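Local coordinates for protein pyrrolidone-carboxylate peptidase (Deinococcus radiodurans R1, PDB 5Z48) that binds pyroglutamate and removes it from the N-terminus of peptides, probably as a cysteine peptidase, at residues Pro106-Thr118 against Asn147-Glu159. Sequence-based numbering, arbitrary orientation.
Sequences PIEPDAPAAYLAT and NFVLYHALHWLRE
On the helix, Tyr151 holds CG opposite its backbone N (chi1 -178°), sending its ring toward Pro112 and strand 114-116, while Tyr115 sets CG opposite its carbonyl carbon (chi1 -75°) and lays one ring face over the backbone at Leu154 and His155. The result is a T-shaped pair, the edge of Tyr115 over the face of Tyr151, with CD1 of Tyr115 3.6 Å from CE2 of Tyr151. Tyrosine suits both places, since each ring packs while its hydroxyl reaches a polar mate. Tyr151 OH donates to Pro112 O (2.6 Å), in the carbonyl plane on a lone pair, and also takes a weak bond from a water held by Glu108 N. Tyr115 OH and His155 ND1, which the imidazole offers at its edge, share a 2.7 Å hydrogen bond. Branched Ile107 fills the angle between Phe148 and Tyr151, and leucine's forked end suits Leu154, whose CD1 meets Tyr115 CB and Leu116 O. A phenylalanine in place of Tyr151 would probably leave Pro112 O without this donor and the water without its weak second partner. The aromatic cluster of Tyr115, Tyr151 and His155 joins helix 145-159 to strand 114-116, which pairs antiparallel with strand 80-90: helix-on-sheet packing of the alpha/beta peptidase C15 fold.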
# COMPACT_ATOMS: atom_id res chain seq x y z
N PRO B 106 -26.18 13.60 -7.71
CA PRO B 106 -25.95 14.97 -7.21
C PRO B 106 -26.65 15.18 -5.88
O PRO B 106 -27.78 14.74 -5.66
CB PRO B 106 -26.54 15.87 -8.30
CG PRO B 106 -26.48 14.97 -9.59
CD PRO B 106 -26.81 13.59 -9.05
N ILE B 107 -25.97 15.88 -4.97
CA ILE B 107 -26.55 16.09 -3.65
C ILE B 107 -27.69 17.10 -3.71
O ILE B 107 -28.74 16.91 -3.09
CB ILE B 107 -25.46 16.52 -2.65
CG1 ILE B 107 -24.52 15.34 -2.36
CG2 ILE B 107 -26.10 17.07 -1.37
CD1 ILE B 107 -23.31 15.66 -1.41
N GLU B 108 -27.52 18.17 -4.48
CA GLU B 108 -28.48 19.27 -4.50
C GLU B 108 -28.64 19.79 -5.92
O GLU B 108 -27.65 20.17 -6.55
CB GLU B 108 -27.97 20.40 -3.58
CG GLU B 108 -28.93 21.51 -3.34
CD GLU B 108 -29.75 21.27 -2.11
OE1 GLU B 108 -30.96 21.50 -2.19
OE2 GLU B 108 -29.19 20.83 -1.06
N PRO B 109 -29.86 19.83 -6.44
CA PRO B 109 -30.07 20.46 -7.76
C PRO B 109 -29.68 21.93 -7.69
O PRO B 109 -29.92 22.61 -6.69
CB PRO B 109 -31.57 20.27 -8.02
CG PRO B 109 -32.19 20.08 -6.63
CD PRO B 109 -31.12 19.39 -5.81
N ASP B 110 -29.00 22.40 -8.73
CA ASP B 110 -28.74 23.83 -8.92
C ASP B 110 -27.85 24.41 -7.82
O ASP B 110 -28.10 25.50 -7.33
CB ASP B 110 -30.04 24.64 -9.02
CG ASP B 110 -30.95 24.12 -10.08
OD1 ASP B 110 -30.44 23.80 -11.18
OD2 ASP B 110 -32.18 24.02 -9.84
N ALA B 111 -26.88 23.64 -7.36
CA ALA B 111 -25.91 24.09 -6.37
C ALA B 111 -24.51 23.84 -6.89
O ALA B 111 -24.32 23.12 -7.89
CB ALA B 111 -26.14 23.38 -5.02
N PRO B 112 -23.48 24.41 -6.24
CA PRO B 112 -22.11 24.23 -6.74
C PRO B 112 -21.67 22.77 -6.79
O PRO B 112 -22.08 21.94 -5.97
CB PRO B 112 -21.24 25.02 -5.75
CG PRO B 112 -22.21 26.13 -5.24
CD PRO B 112 -23.51 25.38 -5.11
N ALA B 113 -20.76 22.49 -7.72
CA ALA B 113 -20.16 21.16 -7.79
C ALA B 113 -19.43 20.78 -6.51
O ALA B 113 -19.32 19.58 -6.18
CB ALA B 113 -19.20 21.09 -8.97
N ALA B 114 -18.88 21.77 -5.79
CA ALA B 114 -18.13 21.50 -4.59
C ALA B 114 -18.08 22.75 -3.72
O ALA B 114 -18.35 23.87 -4.18
CB ALA B 114 -16.70 21.06 -4.92
N TYR B 115 -17.71 22.55 -2.44
CA TYR B 115 -17.35 23.63 -1.53
C TYR B 115 -15.97 23.36 -0.94
O TYR B 115 -15.70 22.24 -0.50
CB TYR B 115 -18.39 23.75 -0.38
CG TYR B 115 -19.67 24.38 -0.78
CD1 TYR B 115 -20.76 23.62 -1.28
CD2 TYR B 115 -19.86 25.75 -0.64
CE1 TYR B 115 -21.96 24.22 -1.61
CE2 TYR B 115 -21.07 26.36 -0.97
CZ TYR B 115 -22.12 25.59 -1.46
OH TYR B 115 -23.28 26.22 -1.78
N LEU B 116 -15.09 24.35 -0.96
CA LEU B 116 -13.84 24.22 -0.20
C LEU B 116 -14.11 24.38 1.30
O LEU B 116 -14.85 25.27 1.73
CB LEU B 116 -12.81 25.26 -0.68
CG LEU B 116 -12.44 25.18 -2.16
CD1 LEU B 116 -11.41 26.30 -2.42
CD2 LEU B 116 -11.87 23.80 -2.42
N ALA B 117 -13.44 23.53 2.09
CA ALA B 117 -13.49 23.71 3.54
C ALA B 117 -12.94 25.08 3.90
O ALA B 117 -12.01 25.60 3.25
CB ALA B 117 -12.65 22.62 4.22
N THR B 118 -13.49 25.67 4.98
CA THR B 118 -13.10 27.03 5.40
C THR B 118 -12.38 27.03 6.75
O THR B 118 -12.24 28.10 7.37
CB THR B 118 -14.33 27.93 5.44
OG1 THR B 118 -15.32 27.30 6.26
CG2 THR B 118 -14.91 28.13 4.02
N ASN B 147 -18.18 12.77 3.27
CA ASN B 147 -18.22 13.82 2.26
C ASN B 147 -19.57 14.50 2.20
O ASN B 147 -19.65 15.73 2.07
CB ASN B 147 -17.91 13.20 0.90
CG ASN B 147 -18.04 14.23 -0.22
OD1 ASN B 147 -17.12 15.04 -0.41
ND2 ASN B 147 -19.15 14.20 -0.93
N PHE B 148 -20.65 13.71 2.27
CA PHE B 148 -22.00 14.28 2.21
C PHE B 148 -22.19 15.35 3.28
O PHE B 148 -22.70 16.43 2.97
CB PHE B 148 -23.05 13.18 2.33
CG PHE B 148 -24.45 13.70 2.50
CD1 PHE B 148 -24.95 13.99 3.78
CD2 PHE B 148 -25.21 13.96 1.38
CE1 PHE B 148 -26.24 14.51 3.93
CE2 PHE B 148 -26.52 14.48 1.53
CZ PHE B 148 -27.00 14.76 2.80
N VAL B 149 -21.78 15.08 4.54
CA VAL B 149 -22.07 16.07 5.59
C VAL B 149 -21.16 17.28 5.46
O VAL B 149 -21.56 18.41 5.83
CB VAL B 149 -22.04 15.47 7.01
CG1 VAL B 149 -23.16 14.43 7.23
CG2 VAL B 149 -20.67 14.88 7.40
N LEU B 150 -19.96 17.11 4.89
CA LEU B 150 -19.07 18.23 4.67
C LEU B 150 -19.68 19.18 3.66
O LEU B 150 -19.82 20.38 3.92
CB LEU B 150 -17.70 17.72 4.18
CG LEU B 150 -16.69 18.81 3.83
CD1 LEU B 150 -16.43 19.76 5.03
CD2 LEU B 150 -15.39 18.21 3.31
N TYR B 151 -20.11 18.64 2.51
CA TYR B 151 -20.80 19.45 1.51
C TYR B 151 -22.07 20.06 2.11
O TYR B 151 -22.35 21.26 1.92
CB TYR B 151 -21.13 18.60 0.28
CG TYR B 151 -21.79 19.37 -0.83
CD1 TYR B 151 -23.17 19.63 -0.82
CD2 TYR B 151 -21.05 19.85 -1.91
CE1 TYR B 151 -23.78 20.38 -1.82
CE2 TYR B 151 -21.64 20.58 -2.95
CZ TYR B 151 -23.01 20.85 -2.90
OH TYR B 151 -23.62 21.59 -3.89
N HIS B 152 -22.87 19.24 2.80
CA HIS B 152 -24.13 19.73 3.37
C HIS B 152 -23.90 20.92 4.31
O HIS B 152 -24.63 21.92 4.24
CB HIS B 152 -24.79 18.57 4.11
CG HIS B 152 -26.08 18.94 4.77
ND1 HIS B 152 -27.30 18.75 4.16
CD2 HIS B 152 -26.33 19.49 5.98
CE1 HIS B 152 -28.26 19.16 4.97
NE2 HIS B 152 -27.70 19.64 6.07
N ALA B 153 -22.92 20.82 5.20
CA ALA B 153 -22.71 21.90 6.16
C ALA B 153 -22.22 23.16 5.47
O ALA B 153 -22.68 24.27 5.79
CB ALA B 153 -21.71 21.45 7.23
N LEU B 154 -21.27 23.04 4.53
CA LEU B 154 -20.75 24.23 3.86
C LEU B 154 -21.85 24.93 3.06
O LEU B 154 -21.95 26.16 3.07
CB LEU B 154 -19.55 23.84 2.98
CG LEU B 154 -18.30 23.46 3.77
CD1 LEU B 154 -17.30 22.73 2.85
CD2 LEU B 154 -17.63 24.71 4.37
N HIS B 155 -22.71 24.14 2.40
CA HIS B 155 -23.82 24.70 1.63
C HIS B 155 -24.81 25.42 2.54
O HIS B 155 -25.22 26.55 2.24
CB HIS B 155 -24.53 23.57 0.88
CG HIS B 155 -25.66 24.04 0.02
ND1 HIS B 155 -25.46 24.79 -1.11
CD2 HIS B 155 -27.00 23.84 0.11
CE1 HIS B 155 -26.63 25.06 -1.68
NE2 HIS B 155 -27.58 24.49 -0.95
N TRP B 156 -25.21 24.77 3.64
CA TRP B 156 -26.16 25.38 4.57
C TRP B 156 -25.61 26.69 5.11
O TRP B 156 -26.30 27.72 5.13
CB TRP B 156 -26.47 24.39 5.72
CG TRP B 156 -27.59 24.86 6.60
CD1 TRP B 156 -28.90 24.49 6.50
CD2 TRP B 156 -27.51 25.79 7.69
NE1 TRP B 156 -29.64 25.14 7.47
CE2 TRP B 156 -28.81 25.93 8.21
CE3 TRP B 156 -26.45 26.52 8.27
CZ2 TRP B 156 -29.11 26.77 9.29
CZ3 TRP B 156 -26.74 27.36 9.34
CH2 TRP B 156 -28.06 27.48 9.84
N LEU B 157 -24.35 26.68 5.54
CA LEU B 157 -23.75 27.90 6.08
C LEU B 157 -23.74 29.02 5.05
O LEU B 157 -24.13 30.15 5.34
CB LEU B 157 -22.34 27.60 6.59
CG LEU B 157 -22.28 26.81 7.91
CD1 LEU B 157 -20.83 26.33 8.08
CD2 LEU B 157 -22.74 27.65 9.10
N ARG B 158 -23.36 28.71 3.80
CA ARG B 158 -23.35 29.74 2.77
C ARG B 158 -24.75 30.27 2.51
O ARG B 158 -24.98 31.49 2.45
CB ARG B 158 -22.72 29.16 1.49
CG ARG B 158 -22.69 30.11 0.30
CD ARG B 158 -21.78 31.29 0.55
NE ARG B 158 -20.41 30.88 0.88
CZ ARG B 158 -19.45 31.73 1.25
NH1 ARG B 158 -19.72 33.03 1.32
NH2 ARG B 158 -18.23 31.29 1.54
N GLU B 159 -25.73 29.36 2.38
CA GLU B 159 -27.09 29.80 2.07
C GLU B 159 -27.73 30.60 3.19
O GLU B 159 -28.57 31.47 2.91
CB GLU B 159 -27.96 28.58 1.76
CG GLU B 159 -27.64 27.85 0.44
CD GLU B 159 -27.89 28.71 -0.78
OE1 GLU B 159 -29.06 28.79 -1.20
OE2 GLU B 159 -26.91 29.27 -1.35
O HOH W 1 -24.88 19.07 -5.22
O HOH W 2 -24.14 28.49 -2.70